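Local coordinates for glutathione S-transferase family protein (Populus trichocarpa, PDB 5F06), which acts as a Phi-class glutathione transferase, coupling glutathione to electrophilic compounds, probably for detoxification in the cytoplasm, at the glutathione site and the interface of chains A and B. Coordinates in Å, arbitrary orientation; residue numbers count along the deposited sequence, not the author numbering. Chains: chain A/B, Glutathione S-transferase family protein.

Contact 1: the glutathione site. Residues chain A 10-12, 15, 34, 39-40, 52-54, 65-67; chain B 105-106. With GSH (glutathione), chain C.
Backbone geometry sets the register of this Phi-class G site: the extended stretch at A:Ile53, just before the cis peptide bond to A:Pro54, pairs with the cysteinyl unit of glutathione like a neighbouring strand, and A:Glu65, with its positive phi of 72°, leads into helix 66-76. A:Ile53 N donates to GSH O2 at 3.0 Å, and the amide GSH N2 returns a bond to A:Ile53 O at 3.0 Å.

At the glycyl end, A:His39 holds CG in the crowded position between backbone N and carbonyl carbon (chi1 57°). Its NE2 then meets the carboxylate oxygen GSH O31 edge-on in the ring plane at 2.9 Å, while A:Leu34 and A:Lys40 pack against opposite ring faces. The long A:Gln52 side chain lies alongside the ligand, its NE2 giving a nearly straight in-plane bond to GSH O32 at 2.6 Å. An amide suits this place because its other end, OE1, takes B:Arg106 NH2 on a lone pair at 2.8 Å, which fixes the amide flip.

At the gamma-glutamyl end, A:Glu65 bends at chi2 so that OE1 receives the amine GSH N1 through its syn lone pair at 2.8 Å; B:Arg106 NE meets OE2 nearly along the C-O axis. A:Ser66, small enough to fit beside the alpha-carboxylate, has OG in the crowded position between backbone N and carbonyl carbon (chi1 58°); OG donates to GSH O11 at 2.7 Å and accepts from A:Arg15 NH1, while its backbone N, at the start of the helix, binds GSH O12. A:Arg67 adds a salt bridge to GSH O11 without a directed hydrogen bond, the N-H of its NH1 pointing toward water 2, and is sandwiched between the A:Arg15 guanidinium and the B:His105 ring; the carboxylate probably eases the repulsion of the two arginines.

A:Cys12, the residue of covalent glutathione attachment, turns SG toward the ligand sulfur, and A:Thr11 OG1 lies 3.3 Å from GSH SG2.

Contact 2: the interface of chains A and B. Residues chain A 101, 104-105; chain B 67, 101, 104-105, 108.
The compact part of this dimer contact is built around A:His105, whose ring has B:Arg67 over one face and B:Ser104 at its NE2/CE1 tip. With CG anti to its carbonyl carbon (chi1 -65°), the imidazole reaches across to chain B, and its NE2 shares a hydrogen bond with B:Ser104 OG at 3.1 Å. The serine is short enough for its CB also to pack on A:His105 CE1, at 3.5 Å. B:Arg67, extended from CG to NE, crosses the histidine at about a right angle and lays its guanidinium over the ring, the planes tilted by 27°; B:Arg67 NH1 stands 3.9 Å from the ring centroid in a cation-pi contact. Such stacking would probably disfavour a positive charge on the histidine. Farther back, B:Arg67 CB rests 3.4 Å from A:Glu101 OE1, while the charged ends do not pair directly. An alanine for B:Arg67 would probably loosen this packing, since the cover over the A:His105 ring and the NH1 arm of the water link to A:Glu101 would go, although the backbone N could still hold water 4.

The looser side relies on water. Water 4 joins A:Glu101 OE1 to B:Arg67 N and NH1. Water 6 lies 2.8 Å from A:His105 ND1 and also meets B:Ser104 O and B:Asn108 ND2, an amide well suited to donate here. In the twin pair, B:His105 NE2 makes a weak, bent bond to A:Ser104 OG at 3.2 Å, and water 5 connects B:His105 ND1 to A:Ser104 O. The contact lies where the long helices 90-120 of chain A and 90-119 of chain B meet about the two-fold axis, with helix 66-76 of chain B alongside.

Contact 1: the glutathione site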
# COMPACT_ATOMS: atom_id res chain seq x y z
N SER A 10 5.09 19.36 -0.60
CA SER A 10 4.10 18.28 -0.62
C SER A 10 4.58 17.05 0.14
O SER A 10 5.76 16.69 0.10
CB SER A 10 3.74 17.89 -2.06
OG SER A 10 4.72 17.06 -2.64
N THR A 11 3.65 16.42 0.84
CA THR A 11 3.93 15.24 1.64
C THR A 11 4.49 14.11 0.80
O THR A 11 5.40 13.39 1.22
CB THR A 11 2.66 14.72 2.33
OG1 THR A 11 1.64 14.51 1.35
CG2 THR A 11 2.17 15.72 3.36
N CYS A 12 3.93 13.94 -0.39
CA CYS A 12 4.28 12.84 -1.27
C CYS A 12 5.69 12.99 -1.83
O CYS A 12 6.42 12.01 -1.95
CB CYS A 12 3.25 12.74 -2.39
SG CYS A 12 1.55 12.65 -1.78
N ARG A 15 8.30 12.48 1.08
CA ARG A 15 8.53 11.09 1.43
C ARG A 15 9.72 10.54 0.65
O ARG A 15 10.55 9.81 1.19
CB ARG A 15 7.28 10.25 1.15
CG ARG A 15 7.35 8.84 1.73
CD ARG A 15 6.03 8.09 1.65
NE ARG A 15 4.98 8.71 2.46
CZ ARG A 15 3.93 9.38 1.98
NH1 ARG A 15 3.74 9.52 0.67
NH2 ARG A 15 3.05 9.90 2.83
N LEU A 34 1.80 22.84 -9.45
CA LEU A 34 0.44 22.41 -9.12
C LEU A 34 -0.56 23.56 -9.22
O LEU A 34 -1.67 23.38 -9.70
CB LEU A 34 0.39 21.81 -7.71
CG LEU A 34 1.19 20.53 -7.42
CD1 LEU A 34 0.78 19.93 -6.08
CD2 LEU A 34 1.05 19.50 -8.53
N HIS A 39 0.46 19.27 -13.39
CA HIS A 39 0.33 17.84 -13.16
C HIS A 39 -0.86 17.22 -13.90
O HIS A 39 -0.97 15.99 -13.97
CB HIS A 39 0.23 17.55 -11.66
CG HIS A 39 -0.90 18.26 -10.97
ND1 HIS A 39 -1.15 19.61 -11.13
CD2 HIS A 39 -1.83 17.80 -10.10
CE1 HIS A 39 -2.20 19.95 -10.39
NE2 HIS A 39 -2.62 18.87 -9.75
N LYS A 40 -1.73 18.05 -14.44
CA LYS A 40 -2.91 17.58 -15.17
C LYS A 40 -2.76 17.72 -16.69
O LYS A 40 -3.69 17.40 -17.43
CB LYS A 40 -4.16 18.33 -14.70
CG LYS A 40 -4.46 18.18 -13.21
CD LYS A 40 -4.56 16.71 -12.81
CE LYS A 40 -5.12 16.54 -11.40
NZ LYS A 40 -4.98 15.13 -10.94
N GLN A 52 -0.74 13.00 -10.48
CA GLN A 52 -0.30 13.46 -9.17
C GLN A 52 1.21 13.31 -9.01
O GLN A 52 1.84 12.48 -9.67
CB GLN A 52 -1.03 12.69 -8.06
CG GLN A 52 -2.48 13.09 -7.91
CD GLN A 52 -3.08 12.61 -6.60
OE1 GLN A 52 -3.03 11.42 -6.28
NE2 GLN A 52 -3.64 13.54 -5.84
N ILE A 53 1.77 14.13 -8.14
CA ILE A 53 3.20 14.11 -7.87
C ILE A 53 3.47 13.20 -6.68
O ILE A 53 2.62 13.06 -5.81
CB ILE A 53 3.75 15.54 -7.61
CG1 ILE A 53 3.00 16.23 -6.47
CG2 ILE A 53 3.67 16.36 -8.89
CD1 ILE A 53 3.66 17.54 -6.01
N PRO A 54 4.67 12.59 -6.62
CA PRO A 54 5.80 12.80 -7.51
C PRO A 54 5.92 11.78 -8.63
O PRO A 54 5.21 10.78 -8.64
CB PRO A 54 6.99 12.68 -6.56
CG PRO A 54 6.56 11.60 -5.63
CD PRO A 54 5.06 11.78 -5.46
N GLU A 65 4.11 6.89 -7.83
CA GLU A 65 3.80 6.39 -6.47
C GLU A 65 5.03 6.55 -5.58
O GLU A 65 6.08 5.93 -5.80
CB GLU A 65 3.31 4.94 -6.46
CG GLU A 65 1.92 4.77 -7.02
CD GLU A 65 0.87 5.48 -6.16
OE1 GLU A 65 1.00 5.44 -4.92
OE2 GLU A 65 -0.06 6.07 -6.74
N SER A 66 4.88 7.39 -4.56
CA SER A 66 6.00 7.78 -3.72
C SER A 66 6.70 6.58 -3.11
O SER A 66 7.92 6.55 -3.03
CB SER A 66 5.54 8.73 -2.61
OG SER A 66 4.54 8.13 -1.81
N ARG A 67 5.92 5.59 -2.69
CA ARG A 67 6.48 4.44 -1.97
C ARG A 67 7.06 3.40 -2.93
O ARG A 67 7.86 2.55 -2.52
CB ARG A 67 5.41 3.81 -1.08
CG ARG A 67 4.82 4.78 -0.04
CD ARG A 67 3.54 4.21 0.55
NE ARG A 67 2.88 5.10 1.51
CZ ARG A 67 2.15 6.16 1.16
NH1 ARG A 67 1.99 6.49 -0.12
NH2 ARG A 67 1.59 6.91 2.11
N HIS B 105 -3.12 1.85 -3.17
CA HIS B 105 -3.51 3.22 -2.84
C HIS B 105 -4.60 3.79 -3.71
O HIS B 105 -5.15 4.85 -3.40
CB HIS B 105 -2.28 4.13 -2.90
CG HIS B 105 -1.27 3.83 -1.84
ND1 HIS B 105 -1.43 4.20 -0.53
CD2 HIS B 105 -0.09 3.16 -1.90
CE1 HIS B 105 -0.39 3.78 0.18
NE2 HIS B 105 0.43 3.15 -0.64
N ARG B 106 -4.94 3.10 -4.79
CA ARG B 106 -5.93 3.62 -5.73
C ARG B 106 -7.02 2.60 -6.03
O ARG B 106 -8.20 2.92 -5.93
CB ARG B 106 -5.23 4.07 -7.02
CG ARG B 106 -4.23 5.19 -6.79
CD ARG B 106 -3.57 5.65 -8.05
NE ARG B 106 -2.68 6.79 -7.81
CZ ARG B 106 -3.08 8.05 -7.67
NH1 ARG B 106 -4.37 8.36 -7.75
NH2 ARG B 106 -2.20 9.01 -7.45
N1 GSH C . -0.44 7.49 -3.75
CA1 GSH C . 0.21 8.64 -4.28
C1 GSH C . 1.66 8.64 -3.85
O11 GSH C . 1.99 8.21 -2.72
O12 GSH C . 2.54 9.08 -4.63
CB1 GSH C . -0.48 9.90 -3.78
CG1 GSH C . 0.05 11.09 -4.57
CD1 GSH C . -0.55 12.40 -4.08
OE1 GSH C . -1.47 12.41 -3.26
N2 GSH C . -0.02 13.63 -4.59
CA2 GSH C . -0.52 14.90 -4.18
C2 GSH C . -0.91 15.70 -5.41
O2 GSH C . -0.34 15.52 -6.46
CB2 GSH C . 0.57 15.66 -3.46
SG2 GSH C . 0.88 14.99 -1.85
N3 GSH C . -1.96 16.69 -5.33
CA3 GSH C . -2.32 17.46 -6.51
C3 GSH C . -3.72 17.09 -7.00
O31 GSH C . -4.38 17.91 -7.70
O32 GSH C . -4.21 15.96 -6.72
O HOH W 1 3.07 9.56 -7.33
O HOH W 2 2.77 5.06 -2.77
O HOH W 3 -6.05 15.25 -8.38

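Contact 2: the interface of chains A and B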
# COMPACT_ATOMS: atom_id res chain seq x y z
N GLU A 101 3.45 -2.08 4.90
CA GLU A 101 2.09 -2.38 4.47
C GLU A 101 1.09 -1.85 5.48
O GLU A 101 0.01 -1.41 5.10
CB GLU A 101 1.88 -3.88 4.27
CG GLU A 101 2.49 -4.41 2.98
CD GLU A 101 1.88 -3.77 1.75
OE1 GLU A 101 0.63 -3.65 1.69
OE2 GLU A 101 2.64 -3.36 0.85
N SER A 104 0.63 1.74 4.64
CA SER A 104 -0.16 1.94 3.44
C SER A 104 -1.66 1.70 3.65
O SER A 104 -2.49 2.45 3.12
CB SER A 104 0.33 1.01 2.32
OG SER A 104 1.59 1.43 1.84
N HIS A 105 -2.01 0.66 4.41
CA HIS A 105 -3.40 0.21 4.47
C HIS A 105 -4.12 0.53 5.77
O HIS A 105 -5.34 0.35 5.86
CB HIS A 105 -3.46 -1.30 4.22
CG HIS A 105 -3.04 -1.69 2.84
ND1 HIS A 105 -3.90 -1.70 1.77
CD2 HIS A 105 -1.83 -2.04 2.35
CE1 HIS A 105 -3.25 -2.07 0.68
NE2 HIS A 105 -1.99 -2.28 1.01
N ARG B 67 -0.30 -8.40 1.56
CA ARG B 67 0.65 -8.00 0.53
C ARG B 67 2.08 -7.99 1.06
O ARG B 67 3.03 -8.01 0.28
CB ARG B 67 0.27 -6.62 -0.02
CG ARG B 67 -1.12 -6.57 -0.61
CD ARG B 67 -1.58 -5.14 -0.78
NE ARG B 67 -2.93 -5.05 -1.33
CZ ARG B 67 -4.04 -5.23 -0.63
NH1 ARG B 67 -3.98 -5.51 0.66
NH2 ARG B 67 -5.22 -5.11 -1.22
N GLU B 101 1.82 -0.57 -5.88
CA GLU B 101 1.45 0.60 -5.08
C GLU B 101 0.15 1.21 -5.60
O GLU B 101 -0.66 1.72 -4.83
CB GLU B 101 2.57 1.63 -5.08
CG GLU B 101 3.72 1.24 -4.16
CD GLU B 101 3.29 1.18 -2.70
OE1 GLU B 101 2.63 2.13 -2.24
OE2 GLU B 101 3.60 0.17 -2.03
N SER B 104 -2.63 -0.81 -4.10
CA SER B 104 -2.83 -0.52 -2.68
C SER B 104 -3.50 0.83 -2.42
O SER B 104 -4.35 0.94 -1.54
CB SER B 104 -1.49 -0.55 -1.94
OG SER B 104 -0.96 -1.85 -1.90
N HIS B 105 -3.12 1.85 -3.17
CA HIS B 105 -3.51 3.22 -2.84
C HIS B 105 -4.60 3.79 -3.71
O HIS B 105 -5.15 4.85 -3.40
CB HIS B 105 -2.28 4.13 -2.90
CG HIS B 105 -1.27 3.83 -1.84
ND1 HIS B 105 -1.43 4.20 -0.53
CD2 HIS B 105 -0.09 3.16 -1.90
CE1 HIS B 105 -0.39 3.78 0.18
NE2 HIS B 105 0.43 3.15 -0.64
N ASN B 108 -7.61 -0.68 -4.55
CA ASN B 108 -8.21 -1.32 -3.38
C ASN B 108 -9.13 -0.40 -2.57
O ASN B 108 -10.18 -0.85 -2.12
CB ASN B 108 -7.12 -1.89 -2.47
CG ASN B 108 -7.68 -2.82 -1.42
OD1 ASN B 108 -8.26 -3.85 -1.74
ND2 ASN B 108 -7.51 -2.47 -0.15
O HOH W 4 -1.48 -5.79 2.52
O HOH W 5 -3.33 4.66 1.60
O HOH W 6 -5.85 -0.15 0.53

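The centres of contact 1 and contact 2, taken over their C-alpha atoms, lie about 14 Å apart, and B:His105 belongs to both. Helix 66-76, which starts at the gamma-glutamyl alpha-carboxylate of glutathione, comes from chain A in contact 1 and from chain B in contact 2; these two-fold mates each face the other chain's long helix, 90-119 in B and 90-120 in A. The arginine at position 67 therefore does double duty in each subunit, binding ligand and covering the partner's histidine. Each active site thus borrows residues from the other chain, so dimer assembly is likely to support glutathione binding.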